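Local coordinates for protein SsRai1 (Scheffersomyces stipitis, PDB 5BTO) that removes NAD caps from the 5' ends of RNAs in a divalent-metal-dependent hydrolysis and binds RAT1, stimulating its exoribonuclease activity, at residues A[24-29]-A[219-224]; A[88-93]-A[110-115]; A[131-136]-A[361-366]; A[275-280]-A[331-336]. One frame throughout, in Å; residues are numbered along the deposited sequence.

Interaction 1 (A[24-29]-A[219-224]); sequences KQPKEI and SVIKTG
Glu28 and Ser219 meet because both first torsions run anti to the backbone N: CG of Glu28 (chi1 -179°) and OG of Ser219 (chi1 172°) each lie beside their own carbonyl carbon, and the glutamate stays extended beyond CG. Ser219 OG donates to Glu28 OE1 at 2.8 Å, on the anti side of that oxygen and a little out of the carboxylate plane. Tyr254 OH is a further partner of OE1, while OE2 forms a salt bridge with Lys48; with both oxygens engaged, the carboxylate is likely to stay ionised and fixed in rotation. The backbones pair antiparallel. Lys27 and Lys222 form a hydrogen-bonded pair, with Lys27 N to Lys222 O at 3.0 Å and Lys222 N to Lys27 O at 2.8 Å, and Ile29 N continues the pattern to Val220 O at 2.9 Å. The short strand axes nevertheless diverge, at 129° between their directions, and before Lys27 the chain leaves the regular pairing. There Pro26 takes over with apolar contact: its CB touches Ile221 CD1 at 3.7 Å, and its ring lies alongside Thr223, pointing the same way. On the face carrying Lys222, the CG of that lysine rests against Ile29 CD1 at 3.9 Å, aliphatic stem against branch, while the ammonium end leads away. Strand 216-225 is flanked in the large mixed sheet by strand 27-34 and by strand 228-235, whose Leu231 touches Ile29, Val220 and Lys222, whereas Met286 of helix 266-286 packs on Ser219 and Ile221.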
loop_
_atom_site.group_PDB
_atom_site.type_symbol
_atom_site.label_atom_id
_atom_site.label_comp_id
_atom_site.label_asym_id
_atom_site.label_seq_id
_atom_site.Cartn_x
_atom_site.Cartn_y
_atom_site.Cartn_z
ATOM N N LYS A 24 -5.699 -7.186 21.932
ATOM C CA LYS A 24 -6.979 -6.870 22.554
ATOM C C LYS A 24 -7.631 -8.160 23.025
ATOM O O LYS A 24 -7.608 -9.159 22.313
ATOM C CB LYS A 24 -7.903 -6.189 21.544
ATOM C CG LYS A 24 -7.253 -5.086 20.738
ATOM C CD LYS A 24 -6.979 -3.875 21.596
ATOM C CE LYS A 24 -6.258 -2.799 20.804
ATOM N NZ LYS A 24 -5.720 -1.743 21.705
ATOM N N GLN A 25 -8.219 -8.144 24.215
ATOM C CA GLN A 25 -8.925 -9.322 24.714
ATOM C C GLN A 25 -10.418 -9.217 24.443
ATOM O O GLN A 25 -11.106 -8.387 25.037
ATOM C CB GLN A 25 -8.688 -9.522 26.212
ATOM C CG GLN A 25 -9.613 -10.562 26.843
ATOM C CD GLN A 25 -9.347 -11.977 26.350
ATOM O OE1 GLN A 25 -8.225 -12.474 26.446
ATOM N NE2 GLN A 25 -10.382 -12.635 25.826
ATOM N N PRO A 26 -10.929 -10.069 23.547
ATOM C CA PRO A 26 -12.360 -10.030 23.237
ATOM C C PRO A 26 -13.205 -10.448 24.440
ATOM O O PRO A 26 -12.756 -11.213 25.318
ATOM C CB PRO A 26 -12.510 -11.066 22.114
ATOM C CG PRO A 26 -11.134 -11.293 21.591
ATOM C CD PRO A 26 -10.205 -11.058 22.736
ATOM N N LYS A 27 -14.438 -9.958 24.462
ATOM C CA LYS A 27 -15.378 -10.295 25.523
ATOM C C LYS A 27 -16.784 -10.432 24.948
ATOM O O LYS A 27 -17.257 -9.543 24.234
ATOM C CB LYS A 27 -15.356 -9.206 26.598
ATOM C CG LYS A 27 -16.510 -9.284 27.568
ATOM C CD LYS A 27 -16.491 -8.127 28.567
ATOM C CE LYS A 27 -17.698 -8.194 29.487
ATOM N NZ LYS A 27 -17.632 -7.213 30.606
ATOM N N GLU A 28 -17.454 -11.542 25.237
ATOM C CA GLU A 28 -18.830 -11.701 24.780
ATOM C C GLU A 28 -19.745 -10.748 25.539
ATOM O O GLU A 28 -19.651 -10.630 26.780
ATOM C CB GLU A 28 -19.336 -13.133 24.993
ATOM C CG GLU A 28 -20.769 -13.334 24.490
ATOM C CD GLU A 28 -21.263 -14.765 24.648
ATOM O OE1 GLU A 28 -20.815 -15.660 23.886
ATOM O OE2 GLU A 28 -22.113 -14.985 25.527
ATOM N N ILE A 29 -20.650 -10.097 24.818
ATOM C CA ILE A 29 -21.648 -9.253 25.485
ATOM C C ILE A 29 -23.083 -9.760 25.325
ATOM O O ILE A 29 -23.935 -9.481 26.165
ATOM C CB ILE A 29 -21.543 -7.756 25.087
ATOM C CG1 ILE A 29 -21.496 -7.594 23.568
ATOM C CG2 ILE A 29 -20.325 -7.126 25.732
ATOM C CD1 ILE A 29 -21.861 -6.171 23.101
ATOM N N SER A 219 -22.243 -16.010 18.929
ATOM C CA SER A 219 -21.695 -15.179 19.986
ATOM C C SER A 219 -21.399 -13.786 19.424
ATOM O O SER A 219 -20.868 -13.645 18.323
ATOM C CB SER A 219 -20.415 -15.810 20.547
ATOM O OG SER A 219 -19.753 -14.939 21.453
ATOM N N VAL A 220 -21.749 -12.756 20.179
ATOM C CA VAL A 220 -21.422 -11.393 19.772
ATOM C C VAL A 220 -20.498 -10.769 20.805
ATOM O O VAL A 220 -20.826 -10.703 22.000
ATOM C CB VAL A 220 -22.676 -10.520 19.585
ATOM C CG1 VAL A 220 -22.289 -9.189 18.925
ATOM C CG2 VAL A 220 -23.702 -11.255 18.742
ATOM N N ILE A 221 -19.344 -10.311 20.333
ATOM C CA ILE A 221 -18.262 -9.904 21.211
ATOM C C ILE A 221 -17.867 -8.465 20.972
ATOM O O ILE A 221 -18.103 -7.917 19.891
ATOM C CB ILE A 221 -17.000 -10.789 20.997
ATOM C CG1 ILE A 221 -16.421 -10.584 19.589
ATOM C CG2 ILE A 221 -17.341 -12.267 21.204
ATOM C CD1 ILE A 221 -15.015 -11.129 19.439
ATOM N N LYS A 222 -17.291 -7.852 22.002
ATOM C CA LYS A 222 -16.618 -6.569 21.846
ATOM C C LYS A 222 -15.131 -6.852 21.774
ATOM O O LYS A 222 -14.598 -7.652 22.549
ATOM C CB LYS A 222 -16.922 -5.632 23.012
ATOM C CG LYS A 222 -18.225 -4.880 22.885
ATOM C CD LYS A 222 -18.433 -3.950 24.077
ATOM C CE LYS A 222 -17.165 -3.172 24.413
ATOM N NZ LYS A 222 -16.857 -2.068 23.459
ATOM N N THR A 223 -14.463 -6.235 20.808
ATOM C CA THR A 223 -13.036 -6.423 20.672
ATOM C C THR A 223 -12.460 -5.181 20.015
ATOM O O THR A 223 -13.104 -4.137 19.985
ATOM C CB THR A 223 -12.723 -7.704 19.867
ATOM O OG1 THR A 223 -11.313 -7.951 19.872
ATOM C CG2 THR A 223 -13.249 -7.593 18.444
ATOM N N GLY A 224 -11.253 -5.279 19.494
ATOM C CA GLY A 224 -10.651 -4.121 18.869
ATOM C C GLY A 224 -9.409 -4.492 18.114
ATOM O O GLY A 224 -8.915 -5.610 18.218
#

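Interaction 2 (A[88-93]-A[110-115]); sequences KCLLTA and DIITYR
Leu90 carries this contact, reaching from helix 87-101 into the angle between Ile112 and Tyr114 on strand 111-114. Its CG is anti to the backbone N (chi1 176°), which sends CD2 toward the strand. That methyl lies over one face of the Tyr114 ring, displaced toward the rim, 4.1 Å from CE2. The same CD2 also meets Ile112 CG2 at 4.0 Å and approaches Thr113 O at 3.9 Å, so one branch touches three consecutive strand residues. Nearer the helix backbone, Leu90 CB packs on Tyr114 OH at 3.7 Å, and Cys89 SG stands 3.6 Å from the same oxygen. This is the dense part, and Ala233 of strand 228-235 thickens it by touching both Leu90 and Tyr114. With the segment axes 9.9 Å apart at their closest and at 127° to each other, side chains alone bridge the gap. The loose side holds Lys88, Thr92 and Asp110, which make no contact across it; Thr92, two residues on from Leu90, lies on the far, exposed side of the helix. Strand 111-114 belongs to the large mixed sheet of this RAI1-family (PD-(D/E)XK clan) nuclease, and Tyr114, at the N-cap position of helix 115-123, is a substrate-binding residue together with Arg115. No hydrogen bond crosses between the segments. The contact is thus apolar against the ring face, while the backbone carbonyl of Asp86 fixes the Tyr114 hydroxyl by a hydrogen bond, consistent with a defined orientation for this substrate-binding ring.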
loop_
_atom_site.group_PDB
_atom_site.type_symbol
_atom_site.label_atom_id
_atom_site.label_comp_id
_atom_site.label_asym_id
_atom_site.label_seq_id
_atom_site.Cartn_x
_atom_site.Cartn_y
_atom_site.Cartn_z
ATOM N N LYS A 88 -29.903 -7.864 9.804
ATOM C CA LYS A 88 -31.192 -7.657 10.460
ATOM C C LYS A 88 -31.268 -8.363 11.812
ATOM O O LYS A 88 -31.660 -7.765 12.822
ATOM C CB LYS A 88 -32.338 -8.142 9.569
ATOM C CG LYS A 88 -32.411 -7.461 8.218
ATOM C CD LYS A 88 -33.517 -8.068 7.365
ATOM C CE LYS A 88 -33.618 -7.371 6.022
ATOM N NZ LYS A 88 -32.345 -7.447 5.248
ATOM N N CYS A 89 -30.909 -9.642 11.832
ATOM C CA CYS A 89 -30.950 -10.393 13.085
ATOM C C CYS A 89 -29.909 -9.881 14.085
ATOM O O CYS A 89 -30.184 -9.790 15.281
ATOM C CB CYS A 89 -30.832 -11.914 12.855
ATOM S SG CYS A 89 -29.385 -12.507 11.934
ATOM N N LEU A 90 -28.721 -9.540 13.597
ATOM C CA LEU A 90 -27.706 -8.935 14.450
ATOM C C LEU A 90 -28.242 -7.649 15.091
ATOM O O LEU A 90 -28.084 -7.428 16.296
ATOM C CB LEU A 90 -26.412 -8.671 13.666
ATOM C CG LEU A 90 -25.286 -7.959 14.421
ATOM C CD1 LEU A 90 -24.999 -8.663 15.758
ATOM C CD2 LEU A 90 -24.013 -7.867 13.557
ATOM N N LEU A 91 -28.874 -6.798 14.293
ATOM C CA LEU A 91 -29.419 -5.556 14.843
ATOM C C LEU A 91 -30.561 -5.807 15.815
ATOM O O LEU A 91 -30.727 -5.069 16.783
ATOM C CB LEU A 91 -29.884 -4.617 13.732
ATOM C CG LEU A 91 -28.727 -4.146 12.865
ATOM C CD1 LEU A 91 -29.236 -3.185 11.806
ATOM C CD2 LEU A 91 -27.648 -3.499 13.722
ATOM N N THR A 92 -31.356 -6.836 15.554
ATOM C CA THR A 92 -32.421 -7.194 16.490
ATOM C C THR A 92 -31.817 -7.576 17.846
ATOM O O THR A 92 -32.264 -7.112 18.894
ATOM C CB THR A 92 -33.299 -8.338 15.948
ATOM O OG1 THR A 92 -33.909 -7.928 14.714
ATOM C CG2 THR A 92 -34.398 -8.707 16.959
ATOM N N ALA A 93 -30.774 -8.398 17.819
ATOM C CA ALA A 93 -30.121 -8.818 19.054
ATOM C C ALA A 93 -29.424 -7.642 19.740
ATOM O O ALA A 93 -29.443 -7.531 20.959
ATOM C CB ALA A 93 -29.124 -9.940 18.769
ATOM N N ASP A 110 -16.826 1.328 17.294
ATOM C CA ASP A 110 -16.734 2.089 16.054
ATOM C C ASP A 110 -17.322 1.325 14.879
ATOM O O ASP A 110 -17.838 1.927 13.935
ATOM C CB ASP A 110 -15.273 2.403 15.745
ATOM C CG ASP A 110 -14.610 3.217 16.831
ATOM O OD1 ASP A 110 -15.067 4.355 17.066
ATOM O OD2 ASP A 110 -13.631 2.737 17.447
ATOM N N ILE A 111 -17.217 -0.003 14.926
ATOM C CA ILE A 111 -17.626 -0.847 13.807
ATOM C C ILE A 111 -18.473 -2.021 14.296
ATOM O O ILE A 111 -18.164 -2.625 15.316
ATOM C CB ILE A 111 -16.393 -1.414 13.056
ATOM C CG1 ILE A 111 -15.552 -0.293 12.438
ATOM C CG2 ILE A 111 -16.823 -2.410 11.970
ATOM C CD1 ILE A 111 -14.178 -0.783 11.976
ATOM N N ILE A 112 -19.534 -2.332 13.559
ATOM C CA ILE A 112 -20.426 -3.447 13.892
ATOM C C ILE A 112 -20.496 -4.359 12.669
ATOM O O ILE A 112 -20.878 -3.915 11.592
ATOM C CB ILE A 112 -21.838 -2.926 14.250
ATOM C CG1 ILE A 112 -21.790 -2.155 15.574
ATOM C CG2 ILE A 112 -22.867 -4.080 14.305
ATOM C CD1 ILE A 112 -23.003 -1.261 15.830
ATOM N N THR A 113 -20.112 -5.630 12.816
ATOM C CA THR A 113 -20.041 -6.498 11.653
ATOM C C THR A 113 -19.976 -7.963 12.047
ATOM O O THR A 113 -20.143 -8.303 13.224
ATOM C CB THR A 113 -18.816 -6.122 10.778
ATOM O OG1 THR A 113 -18.881 -6.790 9.509
ATOM C CG2 THR A 113 -17.517 -6.466 11.488
ATOM N N TYR A 114 -19.762 -8.823 11.058
ATOM C CA TYR A 114 -19.641 -10.263 11.282
ATOM C C TYR A 114 -18.185 -10.730 11.196
ATOM O O TYR A 114 -17.403 -10.267 10.362
ATOM C CB TYR A 114 -20.475 -11.042 10.258
ATOM C CG TYR A 114 -21.930 -11.211 10.627
ATOM C CD1 TYR A 114 -22.333 -12.222 11.492
ATOM C CD2 TYR A 114 -22.903 -10.380 10.101
ATOM C CE1 TYR A 114 -23.658 -12.376 11.839
ATOM C CE2 TYR A 114 -24.240 -10.532 10.444
ATOM C CZ TYR A 114 -24.612 -11.536 11.309
ATOM O OH TYR A 114 -25.938 -11.699 11.661
ATOM N N ARG A 115 -17.843 -11.708 12.032
ATOM C CA ARG A 115 -16.500 -12.264 12.072
ATOM C C ARG A 115 -16.030 -12.769 10.724
ATOM O O ARG A 115 -14.874 -12.589 10.371
ATOM C CB ARG A 115 -16.435 -13.434 13.068
ATOM C CG ARG A 115 -15.224 -14.350 12.856
ATOM C CD ARG A 115 -15.357 -15.707 13.539
ATOM N NE ARG A 115 -16.294 -16.615 12.882
ATOM C CZ ARG A 115 -17.026 -17.515 13.532
ATOM N NH1 ARG A 115 -16.934 -17.617 14.853
ATOM N NH2 ARG A 115 -17.855 -18.309 12.868
#

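Interaction 3 (A[131-136]-A[361-366]); sequences PVDLNV and RVSFDP
Strands 132-136 and 361-365 run antiparallel, their axes 178° apart in direction and 4.6 Å at closest approach, with Val132-Phe364 and Leu134-Val362 as the hydrogen-bonded pairs. The polar side-chain contacts belong to the non-hydrogen-bonded pairs, Asp133-Ser363 and Asn135-Arg361. Arg361, bent at chi2 and chi3, lies beside Asn135 and grips it side-on: NE and NH2 each donate to OD1 at 2.9 Å, and that oxygen sits in the guanidinium plane. Asn135 ND2 is hydrogen-bonded to Asp148 OD1. An alanine in place of Arg361 would probably leave Asn135 OD1 without both donors and its amide freer to turn. Next along this face, Ser363 OG donates to Asp133 OD1 at 2.9 Å from above the carboxylate plane, while OD2 makes a salt bridge with Arg155. The pair lies inside the large mixed sheet of this RAI1-family enzyme, between strands 142-147 and 370-375. One water links Asp133 OD1 (2.7 Å) to Arg361 NH1 (3.0 Å); another joins Asp133 OD2 to Phe364 O. The other face is apolar, with Val132 CB on Phe364 CB at 4.0 Å, and Val136 CG2 reaches Val362 CG2 at 3.7 Å. Past Val132 and Phe364, Pro131 CD rests on Pro366 CG at 3.9 Å.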
loop_
_atom_site.group_PDB
_atom_site.type_symbol
_atom_site.label_atom_id
_atom_site.label_comp_id
_atom_site.label_asym_id
_atom_site.label_seq_id
_atom_site.Cartn_x
_atom_site.Cartn_y
_atom_site.Cartn_z
ATOM N N PRO A 131 -12.297 -13.017 -4.296
ATOM C CA PRO A 131 -12.870 -11.666 -4.260
ATOM C C PRO A 131 -13.457 -11.321 -2.898
ATOM O O PRO A 131 -13.857 -12.210 -2.141
ATOM C CB PRO A 131 -13.991 -11.732 -5.300
ATOM C CG PRO A 131 -14.361 -13.188 -5.362
ATOM C CD PRO A 131 -13.068 -13.928 -5.160
ATOM N N VAL A 132 -13.481 -10.029 -2.585
ATOM C CA VAL A 132 -14.147 -9.526 -1.390
ATOM C C VAL A 132 -15.015 -8.347 -1.791
ATOM O O VAL A 132 -14.571 -7.455 -2.518
ATOM C CB VAL A 132 -13.143 -9.063 -0.314
ATOM C CG1 VAL A 132 -13.879 -8.517 0.913
ATOM C CG2 VAL A 132 -12.226 -10.204 0.095
ATOM N N ASP A 133 -16.263 -8.344 -1.341
ATOM C CA ASP A 133 -17.137 -7.193 -1.562
ATOM C C ASP A 133 -17.962 -6.917 -0.313
ATOM O O ASP A 133 -18.744 -7.763 0.125
ATOM C CB ASP A 133 -18.044 -7.412 -2.773
ATOM C CG ASP A 133 -17.283 -7.340 -4.080
ATOM O OD1 ASP A 133 -17.026 -6.213 -4.567
ATOM O OD2 ASP A 133 -16.936 -8.408 -4.623
ATOM N N LEU A 134 -17.765 -5.740 0.270
ATOM C CA LEU A 134 -18.465 -5.376 1.494
ATOM C C LEU A 134 -19.167 -4.044 1.354
ATOM O O LEU A 134 -18.642 -3.119 0.734
ATOM C CB LEU A 134 -17.489 -5.296 2.661
ATOM C CG LEU A 134 -16.594 -6.512 2.920
ATOM C CD1 LEU A 134 -15.529 -6.157 3.942
ATOM C CD2 LEU A 134 -17.440 -7.701 3.390
ATOM N N ASN A 135 -20.362 -3.948 1.926
ATOM C CA ASN A 135 -21.065 -2.672 2.015
ATOM C C ASN A 135 -20.763 -2.058 3.372
ATOM O O ASN A 135 -20.745 -2.763 4.382
ATOM C CB ASN A 135 -22.570 -2.862 1.865
ATOM C CG ASN A 135 -22.969 -3.296 0.477
ATOM O OD1 ASN A 135 -22.312 -2.951 -0.505
ATOM N ND2 ASN A 135 -24.055 -4.053 0.381
ATOM N N VAL A 136 -20.509 -0.755 3.396
ATOM C CA VAL A 136 -20.184 -0.070 4.632
ATOM C C VAL A 136 -20.982 1.210 4.710
ATOM O O VAL A 136 -21.073 1.952 3.737
ATOM C CB VAL A 136 -18.691 0.302 4.707
ATOM C CG1 VAL A 136 -18.374 0.928 6.053
ATOM C CG2 VAL A 136 -17.814 -0.912 4.439
ATOM N N ARG A 361 -18.717 0.961 -0.849
ATOM C CA ARG A 361 -18.391 -0.405 -1.245
ATOM C C ARG A 361 -16.891 -0.612 -1.101
ATOM O O ARG A 361 -16.093 0.112 -1.701
ATOM C CB ARG A 361 -18.825 -0.659 -2.694
ATOM C CG ARG A 361 -18.257 -1.924 -3.341
ATOM C CD ARG A 361 -18.816 -3.207 -2.697
ATOM N NE ARG A 361 -20.275 -3.172 -2.573
ATOM C CZ ARG A 361 -21.125 -3.225 -3.596
ATOM N NH1 ARG A 361 -20.676 -3.308 -4.842
ATOM N NH2 ARG A 361 -22.433 -3.180 -3.375
ATOM N N VAL A 362 -16.512 -1.586 -0.278
ATOM C CA VAL A 362 -15.121 -2.003 -0.153
ATOM C C VAL A 362 -14.966 -3.248 -1.009
ATOM O O VAL A 362 -15.727 -4.203 -0.863
ATOM C CB VAL A 362 -14.752 -2.338 1.315
ATOM C CG1 VAL A 362 -13.326 -2.889 1.406
ATOM C CG2 VAL A 362 -14.907 -1.114 2.195
ATOM N N SER A 363 -13.998 -3.238 -1.923
ATOM C CA SER A 363 -13.872 -4.348 -2.856
ATOM C C SER A 363 -12.423 -4.743 -3.077
ATOM O O SER A 363 -11.548 -3.892 -3.271
ATOM C CB SER A 363 -14.510 -3.982 -4.206
ATOM O OG SER A 363 -14.416 -5.058 -5.123
ATOM N N PHE A 364 -12.172 -6.044 -3.049
ATOM C CA PHE A 364 -10.918 -6.565 -3.559
ATOM C C PHE A 364 -11.188 -7.331 -4.839
ATOM O O PHE A 364 -11.995 -8.265 -4.857
ATOM C CB PHE A 364 -10.210 -7.472 -2.547
ATOM C CG PHE A 364 -9.006 -8.171 -3.128
ATOM C CD1 PHE A 364 -7.855 -7.461 -3.408
ATOM C CD2 PHE A 364 -9.030 -9.531 -3.396
ATOM C CE1 PHE A 364 -6.745 -8.094 -3.961
ATOM C CE2 PHE A 364 -7.930 -10.168 -3.936
ATOM C CZ PHE A 364 -6.782 -9.456 -4.217
ATOM N N ASP A 365 -10.518 -6.906 -5.914
ATOM C CA ASP A 365 -10.671 -7.506 -7.236
ATOM C C ASP A 365 -9.450 -8.361 -7.573
ATOM O O ASP A 365 -8.363 -7.839 -7.799
ATOM C CB ASP A 365 -10.843 -6.403 -8.283
ATOM C CG ASP A 365 -10.881 -6.935 -9.699
ATOM O OD1 ASP A 365 -11.235 -8.114 -9.900
ATOM O OD2 ASP A 365 -10.561 -6.165 -10.623
ATOM N N PRO A 366 -9.623 -9.687 -7.595
ATOM C CA PRO A 366 -8.476 -10.567 -7.832
ATOM C C PRO A 366 -7.830 -10.379 -9.206
ATOM O O PRO A 366 -6.620 -10.569 -9.340
ATOM C CB PRO A 366 -9.086 -11.966 -7.738
ATOM C CG PRO A 366 -10.298 -11.804 -6.905
ATOM C CD PRO A 366 -10.832 -10.435 -7.213
HETATM O O HOH W 1 -14.538 -8.102 -6.016
HETATM O O HOH W 2 -18.023 -4.148 -5.953
#

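Interaction 4 (A[275-280]-A[331-336]); sequences KLFKTW and INCTTA
This is a buried aromatic and sulfur contact between helix 266-286 and the N-terminal end of helix 333-350 with the residues leading into it, in which Phe277 and Trp280, one turn apart, receive Ile331, Cys333 and Ala336. Both aromatic side chains have CG anti to the backbone N (chi1 171° in Phe277), which sends their rings off the same side of the helix. Over one face of the Phe277 ring lies Ile331 CG2, 3.8 Å from the centroid, a CH-pi contact. The ring's edge meets Ala336 CB, 3.9 Å from CZ, and Cys333 SG, 4.0 Å from CD1. Cys333 turns differently to Trp280: its SG sits over the six-membered ring, 3.9 Å from the centroid and 14° off the normal, and its CB overlies the same face, 3.7 Å from CH2. One sulfur is thus shared between the face of the tryptophan and the edge of the phenylalanine. An alanine in place of Phe277 would probably open a gap beside Ile331 and Ala336 and leave the sulfur without its edge partner. Asn332, at the N-cap, caps the helix, OD1 accepting from Thr335 N at 3.1 Å and more weakly from Thr334 N. Pro314 of helix 313-318 touches both Trp280 and Cys333. The Trp280 side chain lies about 7 Å from that of Gln282, a substrate-binding residue on the same helix. Because no hydrogen bond joins the two segments, the contact probably rests on shape and dispersion, and a thiol set against two rings is probably neutral, its polarisable sulfur resting on pi density.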
loop_
_atom_site.group_PDB
_atom_site.type_symbol
_atom_site.label_atom_id
_atom_site.label_comp_id
_atom_site.label_asym_id
_atom_site.label_seq_id
_atom_site.Cartn_x
_atom_site.Cartn_y
_atom_site.Cartn_z
ATOM N N LYS A 275 -6.374 -24.153 5.227
ATOM C CA LYS A 275 -7.558 -24.247 6.076
ATOM C C LYS A 275 -7.206 -23.864 7.503
ATOM O O LYS A 275 -7.965 -23.167 8.181
ATOM C CB LYS A 275 -8.135 -25.671 6.055
ATOM C CG LYS A 275 -8.702 -26.115 4.706
ATOM C CD LYS A 275 -9.214 -27.557 4.777
ATOM C CE LYS A 275 -9.621 -28.081 3.411
ATOM N NZ LYS A 275 -10.116 -29.482 3.507
ATOM N N LEU A 276 -6.059 -24.340 7.967
ATOM C CA LEU A 276 -5.629 -24.091 9.336
ATOM C C LEU A 276 -5.396 -22.598 9.559
ATOM O O LEU A 276 -5.738 -22.064 10.618
ATOM C CB LEU A 276 -4.363 -24.904 9.657
ATOM C CG LEU A 276 -3.857 -24.884 11.104
ATOM C CD1 LEU A 276 -4.886 -25.505 12.054
ATOM C CD2 LEU A 276 -2.532 -25.634 11.214
ATOM N N PHE A 277 -4.827 -21.917 8.559
ATOM C CA PHE A 277 -4.653 -20.470 8.649
ATOM C C PHE A 277 -6.007 -19.759 8.745
ATOM O O PHE A 277 -6.181 -18.863 9.568
ATOM C CB PHE A 277 -3.881 -19.956 7.425
ATOM C CG PHE A 277 -3.834 -18.443 7.322
ATOM C CD1 PHE A 277 -3.250 -17.689 8.321
ATOM C CD2 PHE A 277 -4.345 -17.807 6.206
ATOM C CE1 PHE A 277 -3.199 -16.298 8.228
ATOM C CE2 PHE A 277 -4.302 -16.421 6.093
ATOM C CZ PHE A 277 -3.722 -15.665 7.108
ATOM N N LYS A 278 -6.962 -20.147 7.901
ATOM C CA LYS A 278 -8.301 -19.556 7.987
ATOM C C LYS A 278 -8.951 -19.825 9.349
ATOM O O LYS A 278 -9.599 -18.957 9.917
ATOM C CB LYS A 278 -9.203 -20.018 6.844
ATOM C CG LYS A 278 -8.896 -19.313 5.513
ATOM C CD LYS A 278 -9.919 -19.666 4.435
ATOM C CE LYS A 278 -9.561 -19.051 3.077
ATOM N NZ LYS A 278 -8.595 -19.894 2.292
ATOM N N THR A 279 -8.778 -21.038 9.865
ATOM C CA THR A 279 -9.300 -21.355 11.183
ATOM C C THR A 279 -8.639 -20.497 12.265
ATOM O O THR A 279 -9.314 -19.993 13.166
ATOM C CB THR A 279 -9.131 -22.849 11.509
ATOM O OG1 THR A 279 -9.929 -23.616 10.604
ATOM C CG2 THR A 279 -9.569 -23.156 12.971
ATOM N N TRP A 280 -7.323 -20.337 12.194
ATOM C CA TRP A 280 -6.640 -19.451 13.130
ATOM C C TRP A 280 -7.256 -18.040 13.060
ATOM O O TRP A 280 -7.546 -17.407 14.085
ATOM C CB TRP A 280 -5.126 -19.375 12.845
ATOM C CG TRP A 280 -4.518 -18.262 13.631
ATOM C CD1 TRP A 280 -4.186 -18.278 14.960
ATOM C CD2 TRP A 280 -4.265 -16.924 13.170
ATOM N NE1 TRP A 280 -3.721 -17.042 15.345
ATOM C CE2 TRP A 280 -3.759 -16.196 14.267
ATOM C CE3 TRP A 280 -4.403 -16.283 11.934
ATOM C CZ2 TRP A 280 -3.385 -14.857 14.160
ATOM C CZ3 TRP A 280 -4.039 -14.949 11.832
ATOM C CH2 TRP A 280 -3.531 -14.255 12.937
ATOM N N ILE A 331 2.730 -18.177 4.324
ATOM C CA ILE A 331 1.785 -17.568 5.262
ATOM C C ILE A 331 2.529 -17.112 6.509
ATOM O O ILE A 331 3.357 -17.840 7.053
ATOM C CB ILE A 331 0.653 -18.551 5.658
ATOM C CG1 ILE A 331 -0.276 -18.792 4.461
ATOM C CG2 ILE A 331 -0.140 -18.013 6.844
ATOM C CD1 ILE A 331 -1.255 -19.944 4.629
ATOM N N ASN A 332 2.224 -15.898 6.951
ATOM C CA ASN A 332 2.807 -15.317 8.151
ATOM C C ASN A 332 1.678 -14.617 8.881
ATOM O O ASN A 332 1.113 -13.656 8.366
ATOM C CB ASN A 332 3.915 -14.325 7.775
ATOM C CG ASN A 332 4.591 -13.694 8.988
ATOM O OD1 ASN A 332 3.939 -13.334 9.963
ATOM N ND2 ASN A 332 5.916 -13.558 8.924
ATOM N N CYS A 333 1.332 -15.107 10.068
ATOM C CA CYS A 333 0.168 -14.582 10.778
ATOM C C CYS A 333 0.368 -13.150 11.248
ATOM O O CYS A 333 -0.579 -12.375 11.305
ATOM C CB CYS A 333 -0.209 -15.484 11.957
ATOM S SG CYS A 333 -0.746 -17.137 11.428
ATOM N N THR A 334 1.604 -12.798 11.586
ATOM C CA THR A 334 1.901 -11.428 12.016
ATOM C C THR A 334 1.688 -10.431 10.880
ATOM O O THR A 334 1.113 -9.354 11.074
ATOM C CB THR A 334 3.339 -11.308 12.538
ATOM O OG1 THR A 334 3.508 -12.188 13.654
ATOM C CG2 THR A 334 3.630 -9.882 12.988
ATOM N N THR A 335 2.156 -10.794 9.693
ATOM C CA THR A 335 1.972 -9.946 8.521
ATOM C C THR A 335 0.484 -9.767 8.223
ATOM O O THR A 335 0.018 -8.657 7.913
ATOM C CB THR A 335 2.679 -10.554 7.288
ATOM O OG1 THR A 335 4.057 -10.770 7.596
ATOM C CG2 THR A 335 2.580 -9.626 6.101
ATOM N N ALA A 336 -0.264 -10.864 8.305
ATOM C CA ALA A 336 -1.701 -10.829 8.075
ATOM C C ALA A 336 -2.346 -9.821 9.024
ATOM O O ALA A 336 -3.166 -8.990 8.608
ATOM C CB ALA A 336 -2.318 -12.227 8.262
#

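Interactions 1, 2 and 3 all reach the large mixed sheet, whereas interaction 4 joins two helices rather than strands, although helix 266-286 also reaches the sheet through Met286. Interactions 1 and 2 touch, Val220 CG2 lying 4.2 Å from Leu90 CD1, so the helix packed on Tyr114 also meets the strand that pairs with 24-29. Interactions 1 and 3 are both antiparallel strand pairings, but their centres are about 24 Å apart: the first is partly buried with exposed lysines, the other buried with its polar atoms engaged by arginine, asparagine and waters. Interactions 2 and 4 are buried and have no hydrogen bond between their segments. Strand 359-365 is the next element after helix 333-350, connecting interactions 3 and 4.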